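Local coordinates for protein endoglucanase family 5 (Clostridium acetobutylicum ATCC 824, PDB 6PZ7) that probably hydrolyses internal beta-1,4-glucosidic linkages of cellulose and related plant polysaccharides as a broad-specificity endoglucanase of glycoside hydrolase family 5, at residues W20-T25 against L317-L322; I58-S63 against A96-H101; I140-N145 against F189-T194. All coordinates share one frame; numbering follows the deposited sequence. Where two conformers were deposited one is given.

How the interactions relate
All three contacts reach the closed eight-stranded parallel barrel. Interaction 1 joins the end of strand 19-22 to the hairpin at 317-322 and closes a chain loop within which the other two are nested. Interaction 2 pairs strand 95-99 with the chain leaving strand 55-58; interaction 3, later in sequence, pairs strands 139-142 and 190-193. Centres of 1 and 2 lie 16 Å apart, of 2 and 3 10 Å, of 1 and 3 22 Å. Neighbouring strands 95-99 and 139-142 bring 2 and 3 together; 1 and 2 meet by packing at L22 and P59, while 1 and 3 do not touch. They follow strands one to five around the barrel, near the C-terminal ends that carry the active site in TIM barrels.

Interaction 1 (W20-T25 against L317-L322); sequences WNLGNT and LDRNNL
W20 and L317, the closest backbone positions between 20-25 and 317-322, are still 10.0 Å apart from CA to CA, so side chains rather than paired strands bridge the segments. R319 does most of this. Its chain is extended from CG to NE and carries the guanidinium to the turn that follows strand 19-22, where two N-H groups find two acceptors. R319 NH1 donates to T25 OG1 at 2.8 Å, almost straight (169°) and nearly in the guanidinium plane, while R319 NH2 reaches G23 O at 3.1 Å along an in-plane lone pair of the carbonyl. T25 OG1 in turn donates to G23 O at 2.8 Å, from above the carbonyl plane. The carbonyl is therefore gripped twice from different directions, and the three groups form a closed network that fixes the rotation of the guanidinium.

Apolar groups cover one guanidinium face. L22 CD1 rests over it, 3.7 Å from R319 NH1 and toward the rim. Beside this methyl comes the edge of the W20 indole, with CH2 4.0 Å from R319 NE and the two planes 65° apart. With CG anti to the backbone N (chi1 -179°), the indole extends toward the hairpin; its CZ2 also meets L317 CD2 at 4.2 Å, and its NE1 is bonded to D303 OD2. D303 makes a long, weak ion pair with R319 NH2 as well, which may temper the buried positive charge.

An Asx turn, in which D318 OD1 accepts from N320 N, brackets R319. The arrangement is that of a TIM barrel in which the hairpin inserted after the eighth strand, 298-303, folds back over the end of the first, tying together the two strands that close the barrel.

Interaction 2 (I58-S63 against A96-H101); sequences IPVSWS and AILNTH
I58 N donates to I97 O at 2.8 Å, and I58 bridges L98 in parallel register, but regular pairing stops there as the chain beyond strand 55-58 becomes a loop. Side chains take over. N99 holds its CG between its own N and carbonyl carbon (chi1 78°), which sets the amide against the departing loop: OD1 accepts from V60 N at 2.9 Å, with the donor tilted 20° from the carbonyl plane. N99 ND2 donates to H101 ND1 at 3.0 Å in the plane of the imidazole, and also to Q142 OE1. Held in this way, the H101 ring presents a face to P59, whose CB lies 3.6 Å from the ring centroid in a CH-pi contact. The main-chain carbonyl of N99 is used as well: W62 NE1 donates to N99 O at 2.9 Å, along a carbonyl lone pair, while W62 CD1 lies against T100 CG2.

V60 CG2 packs on L98 CD1 at 3.7 Å. The rest of the outward apolar side is looser: I58 CD1 only brushes A96 CB at 4.2 Å, and W62 CZ2 stands 4.4 Å from L98 CD1. Helices 76-91 and 111-132 complete this layer, so it does not face solvent. Beyond the I58-L98 bridge the chains part, and the buried N99 N has no partner in the model. S63 marks the partly exposed end of the loop.

Joined through helix 76-91, the strands form a beta-alpha-beta crossover, and their divergence into loops at the C-terminal ends, with H101 at the rim, is typical of the TIM-barrel side that carries the active site.

Interaction 3 (I140-N145 against F189-T194); sequences IFQTLN and FIMVPT. Unlike the reference sequence in segment 140-145: Q142 (reference Glu).
Q142, a glutamate in the reference sequence, keeps CG anti to its backbone N (chi1 171°) and runs on extended, whereas M191 bends at its thioether (chi3 59°); the two cross obliquely, and M191 CE ends 3.5 Å from Q142 NE2. The sulphur of M191 also lies against a branch of I140, with SD 4.0 Å from CG2. These three side chains share the interior of the barrel. On its outer layer, the T143 and I190 side chains cross at about a right angle, with CG2 of T143 3.7 Å from CG2 of I190, while F141 and I190 pack on helix 161-180.

The strands themselves run parallel, their axes 18° apart. F141 N bonds only weakly to F189 O, but M191 N donates to F141 O at 2.8 Å and T143 N to M191 O at 2.9 Å. Past this ladder the P193 ring packs against the turning chain, P193 CG 3.3 Å from L144 O.

The Q142 carboxamide turns NE2 to the M191 methyl and OE1 to R57 NH2. R57 NH2 also donates to N145 OD1, so its charge would probably polarise both amides and help to hold Q142 and N145 in place at the barrel's C-terminal mouth.

Interaction 1 (W20-T25 against L317-L322)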
loop_
_atom_site.group_PDB
_atom_site.type_symbol
_atom_site.label_atom_id
_atom_site.label_comp_id
_atom_site.label_asym_id
_atom_site.label_seq_id
_atom_site.Cartn_x
_atom_site.Cartn_y
_atom_site.Cartn_z
ATOM N N TRP A 20 0.953 0.208 -9.372
ATOM C CA TRP A 20 2.132 1.052 -9.222
ATOM C C TRP A 20 1.854 2.066 -8.123
ATOM O O TRP A 20 0.787 2.680 -8.105
ATOM C CB TRP A 20 2.455 1.700 -10.570
ATOM C CG TRP A 20 3.654 2.600 -10.630
ATOM C CD1 TRP A 20 4.921 2.227 -10.999
ATOM C CD2 TRP A 20 3.678 4.023 -10.439
ATOM N NE1 TRP A 20 5.731 3.345 -11.047
ATOM C CE2 TRP A 20 5.002 4.452 -10.685
ATOM C CE3 TRP A 20 2.727 4.966 -10.074
ATOM C CZ2 TRP A 20 5.396 5.782 -10.596
ATOM C CZ3 TRP A 20 3.101 6.286 -9.990
ATOM C CH2 TRP A 20 4.430 6.690 -10.245
ATOM N N ASN A 21 2.805 2.236 -7.208
ATOM C CA ASN A 21 2.729 3.231 -6.146
ATOM C C ASN A 21 3.318 4.569 -6.577
ATOM O O ASN A 21 4.484 4.630 -7.029
ATOM C CB ASN A 21 3.541 2.815 -4.913
ATOM C CG ASN A 21 2.845 1.845 -3.979
ATOM O OD1 ASN A 21 2.086 2.276 -3.121
ATOM N ND2 ASN A 21 3.144 0.567 -4.131
ATOM N N LEU A 22 2.576 5.639 -6.298
ATOM C CA LEU A 22 3.074 7.020 -6.401
ATOM C C LEU A 22 3.849 7.357 -5.125
ATOM O O LEU A 22 3.411 8.108 -4.266
ATOM C CB LEU A 22 1.913 7.964 -6.631
ATOM C CG LEU A 22 2.256 9.421 -6.905
ATOM C CD1 LEU A 22 2.903 9.579 -8.295
ATOM C CD2 LEU A 22 0.989 10.260 -6.781
ATOM N N GLY A 23 5.007 6.713 -4.957
ATOM C CA GLY A 23 5.731 6.788 -3.690
ATOM C C GLY A 23 6.566 8.039 -3.508
ATOM O O GLY A 23 6.975 8.696 -4.480
ATOM N N ASN A 24 6.827 8.370 -2.253
ATOM C CA ASN A 24 7.616 9.554 -1.905
ATOM C C ASN A 24 7.055 10.822 -2.529
ATOM O O ASN A 24 7.795 11.711 -2.950
ATOM C CB ASN A 24 9.109 9.372 -2.223
ATOM C CG ASN A 24 9.838 8.523 -1.203
ATOM O OD1 ASN A 24 9.250 7.778 -0.428
ATOM N ND2 ASN A 24 11.181 8.612 -1.246
ATOM N N THR A 25 5.724 10.926 -2.513
ATOM C CA THR A 25 4.989 11.998 -3.166
ATOM C C THR A 25 4.024 12.617 -2.155
ATOM O O THR A 25 4.449 13.421 -1.328
ATOM C CB THR A 25 4.366 11.490 -4.463
ATOM O OG1 THR A 25 5.414 10.859 -5.246
ATOM C CG2 THR A 25 3.772 12.559 -5.316
ATOM N N LEU A 317 10.030 4.493 -13.233
ATOM C CA LEU A 317 9.640 5.565 -14.145
ATOM C C LEU A 317 10.478 6.803 -13.831
ATOM O O LEU A 317 10.589 7.187 -12.650
ATOM C CB LEU A 317 8.162 5.896 -13.954
ATOM C CG LEU A 317 7.605 7.052 -14.789
ATOM C CD1 LEU A 317 7.665 6.756 -16.260
ATOM C CD2 LEU A 317 6.189 7.374 -14.377
ATOM N N ASP A 318 11.055 7.438 -14.842
ATOM C CA ASP A 318 11.624 8.771 -14.683
ATOM C C ASP A 318 10.467 9.726 -14.945
ATOM O O ASP A 318 10.024 9.894 -16.093
ATOM C CB ASP A 318 12.791 8.997 -15.647
ATOM C CG ASP A 318 13.392 10.393 -15.527
ATOM O OD1 ASP A 318 12.716 11.355 -15.104
ATOM O OD2 ASP A 318 14.568 10.566 -15.971
ATOM N N ARG A 319 9.953 10.332 -13.867
ATOM C CA ARG A 319 8.765 11.164 -13.978
ATOM C C ARG A 319 9.057 12.476 -14.682
ATOM O O ARG A 319 8.143 13.078 -15.259
ATOM C CB ARG A 319 8.228 11.477 -12.599
ATOM C CG ARG A 319 7.815 10.246 -11.829
ATOM C CD ARG A 319 7.281 10.588 -10.468
ATOM N NE ARG A 319 7.255 9.431 -9.592
ATOM C CZ ARG A 319 6.897 9.481 -8.319
ATOM N NH1 ARG A 319 6.429 10.607 -7.804
ATOM N NH2 ARG A 319 7.024 8.401 -7.566
ATOM N N ASN A 320 10.303 12.945 -14.636
ATOM C CA ASN A 320 10.646 14.252 -15.182
ATOM C C ASN A 320 10.725 14.239 -16.692
ATOM O O ASN A 320 10.477 15.282 -17.321
ATOM C CB ASN A 320 11.991 14.693 -14.609
ATOM C CG ASN A 320 11.909 14.996 -13.158
ATOM O OD1 ASN A 320 11.065 15.776 -12.741
ATOM N ND2 ASN A 320 12.768 14.377 -12.372
ATOM N N ASN A 321 11.121 13.121 -17.299
ATOM C CA ASN A 321 11.181 13.021 -18.751
ATOM C C ASN A 321 10.232 11.944 -19.279
ATOM O O ASN A 321 10.321 11.579 -20.463
ATOM C CB ASN A 321 12.604 12.795 -19.254
ATOM C CG ASN A 321 13.147 11.465 -18.862
ATOM O OD1 ASN A 321 12.500 10.695 -18.174
ATOM N ND2 ASN A 321 14.351 11.159 -19.331
ATOM N N LEU A 322 9.326 11.444 -18.430
ATOM C CA LEU A 322 8.296 10.509 -18.818
ATOM C C LEU A 322 8.870 9.281 -19.531
ATOM O O LEU A 322 8.370 8.871 -20.579
ATOM C CB LEU A 322 7.205 11.180 -19.659
ATOM C CG LEU A 322 6.460 12.323 -18.949
ATOM C CD1 LEU A 322 5.493 13.006 -19.915
ATOM C CD2 LEU A 322 5.698 11.838 -17.720
#

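Interaction 2 (I58-S63 against A96-H101)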
loop_
_atom_site.group_PDB
_atom_site.type_symbol
_atom_site.label_atom_id
_atom_site.label_comp_id
_atom_site.label_asym_id
_atom_site.label_seq_id
_atom_site.Cartn_x
_atom_site.Cartn_y
_atom_site.Cartn_z
ATOM N N ILE A 58 -1.899 5.510 -3.976
ATOM C CA ILE A 58 -1.619 6.912 -3.687
ATOM C C ILE A 58 -1.384 7.016 -2.182
ATOM O O ILE A 58 -2.321 7.287 -1.401
ATOM C CB ILE A 58 -2.772 7.820 -4.144
ATOM C CG1 ILE A 58 -3.124 7.613 -5.617
ATOM C CG2 ILE A 58 -2.402 9.272 -3.863
ATOM C CD1 ILE A 58 -4.433 8.275 -6.051
ATOM N N PRO A 59 -0.163 6.788 -1.729
ATOM C CA PRO A 59 0.118 6.950 -0.304
ATOM C C PRO A 59 -0.006 8.409 0.068
ATOM O O PRO A 59 0.511 9.285 -0.630
ATOM C CB PRO A 59 1.548 6.445 -0.174
ATOM C CG PRO A 59 2.107 6.412 -1.524
ATOM C CD PRO A 59 0.995 6.312 -2.499
ATOM N N VAL A 60 -0.643 8.688 1.188
ATOM C CA VAL A 60 -0.824 10.061 1.665
ATOM C C VAL A 60 -0.473 10.131 3.139
ATOM O O VAL A 60 -1.069 9.418 3.958
ATOM C CB VAL A 60 -2.251 10.602 1.451
ATOM C CG1 VAL A 60 -2.354 12.041 1.968
ATOM C CG2 VAL A 60 -2.631 10.526 -0.026
ATOM N N SER A 61 0.477 10.993 3.481
ATOM C CA SER A 61 0.818 11.259 4.877
ATOM C C SER A 61 0.055 12.502 5.313
ATOM O O SER A 61 0.225 13.573 4.723
ATOM C CB SER A 61 2.324 11.447 5.042
ATOM O OG SER A 61 3.004 10.226 4.733
ATOM N N TRP A 62 -0.833 12.334 6.276
ATOM C CA TRP A 62 -1.742 13.419 6.666
ATOM C C TRP A 62 -1.200 14.299 7.766
ATOM O O TRP A 62 -1.666 15.434 7.880
ATOM C CB TRP A 62 -3.088 12.814 7.049
ATOM C CG TRP A 62 -3.734 12.055 5.929
ATOM C CD1 TRP A 62 -3.554 10.721 5.659
ATOM C CD2 TRP A 62 -4.594 12.551 4.885
ATOM N NE1 TRP A 62 -4.266 10.362 4.530
ATOM C CE2 TRP A 62 -4.906 11.463 4.028
ATOM C CE3 TRP A 62 -5.099 13.818 4.567
ATOM C CZ2 TRP A 62 -5.724 11.589 2.928
ATOM C CZ3 TRP A 62 -5.921 13.956 3.447
ATOM C CH2 TRP A 62 -6.214 12.847 2.640
ATOM N N SER A 63 -0.225 13.809 8.537
ATOM C CA SER A 63 0.194 14.433 9.792
ATOM C C SER A 63 0.411 15.937 9.676
ATOM O O SER A 63 -0.059 16.705 10.527
ATOM C CB SER A 63 1.467 13.735 10.284
ATOM O OG SER A 63 1.807 14.136 11.600
ATOM N N ALA A 96 -7.805 3.258 -7.794
ATOM C CA ALA A 96 -6.979 4.112 -6.958
ATOM C C ALA A 96 -7.086 3.593 -5.530
ATOM O O ALA A 96 -8.202 3.355 -5.044
ATOM C CB ALA A 96 -7.453 5.569 -7.013
ATOM N N ILE A 97 -5.955 3.428 -4.840
ATOM C CA ILE A 97 -5.921 3.109 -3.408
ATOM C C ILE A 97 -5.486 4.361 -2.674
ATOM O O ILE A 97 -4.398 4.885 -2.937
ATOM C CB ILE A 97 -4.970 1.932 -3.089
ATOM C CG1 ILE A 97 -5.352 0.648 -3.813
ATOM C CG2 ILE A 97 -4.944 1.714 -1.552
ATOM C CD1 ILE A 97 -4.210 -0.370 -3.811
ATOM N N LEU A 98 -6.321 4.867 -1.776
ATOM C CA LEU A 98 -6.043 6.059 -0.984
ATOM C C LEU A 98 -5.874 5.625 0.462
ATOM O O LEU A 98 -6.773 4.975 1.012
ATOM C CB LEU A 98 -7.204 7.045 -1.124
ATOM C CG LEU A 98 -7.092 8.312 -0.302
ATOM C CD1 LEU A 98 -5.953 9.186 -0.734
ATOM C CD2 LEU A 98 -8.377 9.112 -0.333
ATOM N N ASN A 99 -4.758 6.000 1.086
ATOM C CA ASN A 99 -4.478 5.517 2.451
ATOM C C ASN A 99 -4.212 6.650 3.436
ATOM O O ASN A 99 -4.327 7.843 3.128
ATOM C CB ASN A 99 -3.353 4.476 2.469
ATOM C CG ASN A 99 -1.967 5.054 2.349
ATOM O OD1 ASN A 99 -1.786 6.263 2.314
ATOM N ND2 ASN A 99 -0.955 4.183 2.317
ATOM N N THR A 100 -3.884 6.245 4.684
ATOM C CA THR A 100 -2.999 7.016 5.547
ATOM C C THR A 100 -1.636 6.335 5.524
ATOM O O THR A 100 -1.546 5.115 5.373
ATOM C CB THR A 100 -3.514 7.136 6.988
ATOM O OG1 THR A 100 -3.455 5.868 7.683
ATOM C CG2 THR A 100 -4.944 7.672 7.062
ATOM N N HIS A 101 -0.565 7.130 5.655
ATOM C CA HIS A 101 0.785 6.643 5.335
ATOM C C HIS A 101 1.687 6.890 6.520
ATOM O O HIS A 101 1.556 6.188 7.548
ATOM C CB HIS A 101 1.289 7.067 3.959
ATOM C CG HIS A 101 2.286 6.121 3.401
ATOM N ND1 HIS A 101 1.914 4.960 2.768
ATOM C CD2 HIS A 101 3.642 6.162 3.397
ATOM C CE1 HIS A 101 3.020 4.330 2.399
ATOM N NE2 HIS A 101 4.074 5.058 2.737
#

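Interaction 3 (I140-N145 against F189-T194)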
loop_
_atom_site.group_PDB
_atom_site.type_symbol
_atom_site.label_atom_id
_atom_site.label_comp_id
_atom_site.label_asym_id
_atom_site.label_seq_id
_atom_site.Cartn_x
_atom_site.Cartn_y
_atom_site.Cartn_z
ATOM N N ILE A 140 -10.602 2.667 -3.645
ATOM C CA ILE A 140 -10.444 1.794 -2.482
ATOM C C ILE A 140 -9.764 2.604 -1.389
ATOM O O ILE A 140 -8.808 3.356 -1.670
ATOM C CB ILE A 140 -9.564 0.590 -2.889
ATOM C CG1 ILE A 140 -10.301 -0.257 -3.954
ATOM C CG2 ILE A 140 -9.179 -0.256 -1.683
ATOM C CD1 ILE A 140 -9.444 -1.306 -4.614
ATOM N N PHE A 141 -10.248 2.482 -0.151
ATOM C CA PHE A 141 -9.584 3.087 0.992
ATOM C C PHE A 141 -8.707 2.041 1.665
ATOM O O PHE A 141 -9.133 0.902 1.831
ATOM C CB PHE A 141 -10.584 3.637 2.029
ATOM C CG PHE A 141 -11.420 4.808 1.578
ATOM C CD1 PHE A 141 -11.087 5.611 0.522
ATOM C CD2 PHE A 141 -12.577 5.092 2.262
ATOM C CE1 PHE A 141 -11.911 6.675 0.147
ATOM C CE2 PHE A 141 -13.413 6.125 1.883
ATOM C CZ PHE A 141 -13.066 6.949 0.861
ATOM N N GLN A 142 -7.511 2.428 2.101
ATOM C CA GLN A 142 -6.628 1.569 2.883
ATOM C C GLN A 142 -6.456 2.287 4.227
ATOM O O GLN A 142 -5.983 3.425 4.285
ATOM C CB GLN A 142 -5.318 1.386 2.149
ATOM C CG GLN A 142 -4.233 0.706 2.939
ATOM C CD GLN A 142 -2.880 0.787 2.238
ATOM O OE1 GLN A 142 -1.889 1.285 2.836
ATOM N NE2 GLN A 142 -2.807 0.339 1.061
ATOM N N THR A 143 -6.878 1.647 5.306
ATOM C CA THR A 143 -7.027 2.351 6.582
ATOM C C THR A 143 -5.723 2.906 7.118
ATOM O O THR A 143 -5.676 4.048 7.595
ATOM C CB THR A 143 -7.667 1.401 7.602
ATOM O OG1 THR A 143 -6.860 0.238 7.681
ATOM C CG2 THR A 143 -9.105 1.053 7.239
ATOM N N LEU A 144 -4.668 2.088 7.062
ATOM C CA LEU A 144 -3.376 2.319 7.671
ATOM C C LEU A 144 -2.333 1.722 6.745
ATOM O O LEU A 144 -2.608 0.762 6.015
ATOM C CB LEU A 144 -3.287 1.628 9.030
ATOM C CG LEU A 144 -4.358 1.977 10.076
ATOM C CD1 LEU A 144 -4.286 1.023 11.236
ATOM C CD2 LEU A 144 -4.150 3.407 10.534
ATOM N N ASN A 145 -1.096 2.233 6.816
ATOM C CA ASN A 145 -0.006 1.746 5.964
ATOM C C ASN A 145 0.761 0.614 6.651
ATOM O O ASN A 145 0.515 -0.568 6.387
ATOM C CB ASN A 145 0.916 2.922 5.619
ATOM C CG ASN A 145 2.145 2.469 4.892
ATOM O OD1 ASN A 145 2.046 1.678 3.970
ATOM N ND2 ASN A 145 3.295 2.967 5.260
ATOM N N PHE A 189 -14.876 -0.921 -1.054
ATOM C CA PHE A 189 -13.870 -1.895 -0.622
ATOM C C PHE A 189 -12.766 -1.196 0.158
ATOM O O PHE A 189 -12.352 -0.082 -0.173
ATOM C CB PHE A 189 -13.350 -2.686 -1.827
ATOM C CG PHE A 189 -14.414 -3.532 -2.446
ATOM C CD1 PHE A 189 -15.303 -3.000 -3.378
ATOM C CD2 PHE A 189 -14.655 -4.826 -1.988
ATOM C CE1 PHE A 189 -16.362 -3.763 -3.870
ATOM C CE2 PHE A 189 -15.696 -5.582 -2.512
ATOM C CZ PHE A 189 -16.542 -5.037 -3.431
ATOM N N ILE A 190 -12.326 -1.864 1.222
ATOM C CA ILE A 190 -11.403 -1.300 2.204
ATOM C C ILE A 190 -10.286 -2.288 2.452
ATOM O O ILE A 190 -10.552 -3.449 2.767
ATOM C CB ILE A 190 -12.106 -0.916 3.528
ATOM C CG1 ILE A 190 -13.243 0.077 3.303
ATOM C CG2 ILE A 190 -11.084 -0.345 4.506
ATOM C CD1 ILE A 190 -14.152 0.319 4.499
ATOM N N MET A 191 -9.046 -1.825 2.340
ATOM C CA MET A 191 -7.869 -2.610 2.695
ATOM C C MET A 191 -7.447 -2.303 4.126
ATOM O O MET A 191 -7.406 -1.136 4.536
ATOM C CB MET A 191 -6.707 -2.301 1.747
ATOM C CG MET A 191 -6.877 -2.924 0.383
ATOM S SD MET A 191 -5.790 -2.267 -0.922
ATOM C CE MET A 191 -4.186 -2.615 -0.231
ATOM N N VAL A 192 -7.105 -3.349 4.888
ATOM C CA VAL A 192 -6.608 -3.212 6.269
ATOM C C VAL A 192 -5.337 -4.034 6.432
ATOM O O VAL A 192 -5.296 -5.196 5.975
ATOM C CB VAL A 192 -7.646 -3.650 7.318
ATOM C CG1 VAL A 192 -8.901 -2.809 7.183
ATOM C CG2 VAL A 192 -7.975 -5.160 7.287
ATOM N N PRO A 193 -4.283 -3.472 7.039
ATOM C CA PRO A 193 -3.039 -4.227 7.222
ATOM C C PRO A 193 -2.969 -4.943 8.563
ATOM O O PRO A 193 -3.643 -4.580 9.533
ATOM C CB PRO A 193 -1.968 -3.117 7.183
ATOM C CG PRO A 193 -2.673 -1.954 7.885
ATOM C CD PRO A 193 -4.115 -2.037 7.406
ATOM N N THR A 194 -2.083 -5.950 8.603
ATOM C CA THR A 194 -1.488 -6.485 9.817
ATOM C C THR A 194 -0.574 -5.409 10.436
ATOM O O THR A 194 -0.294 -4.359 9.840
ATOM C CB THR A 194 -0.667 -7.713 9.452
ATOM O OG1 THR A 194 0.275 -7.286 8.467
ATOM C CG2 THR A 194 -1.501 -8.866 8.911
#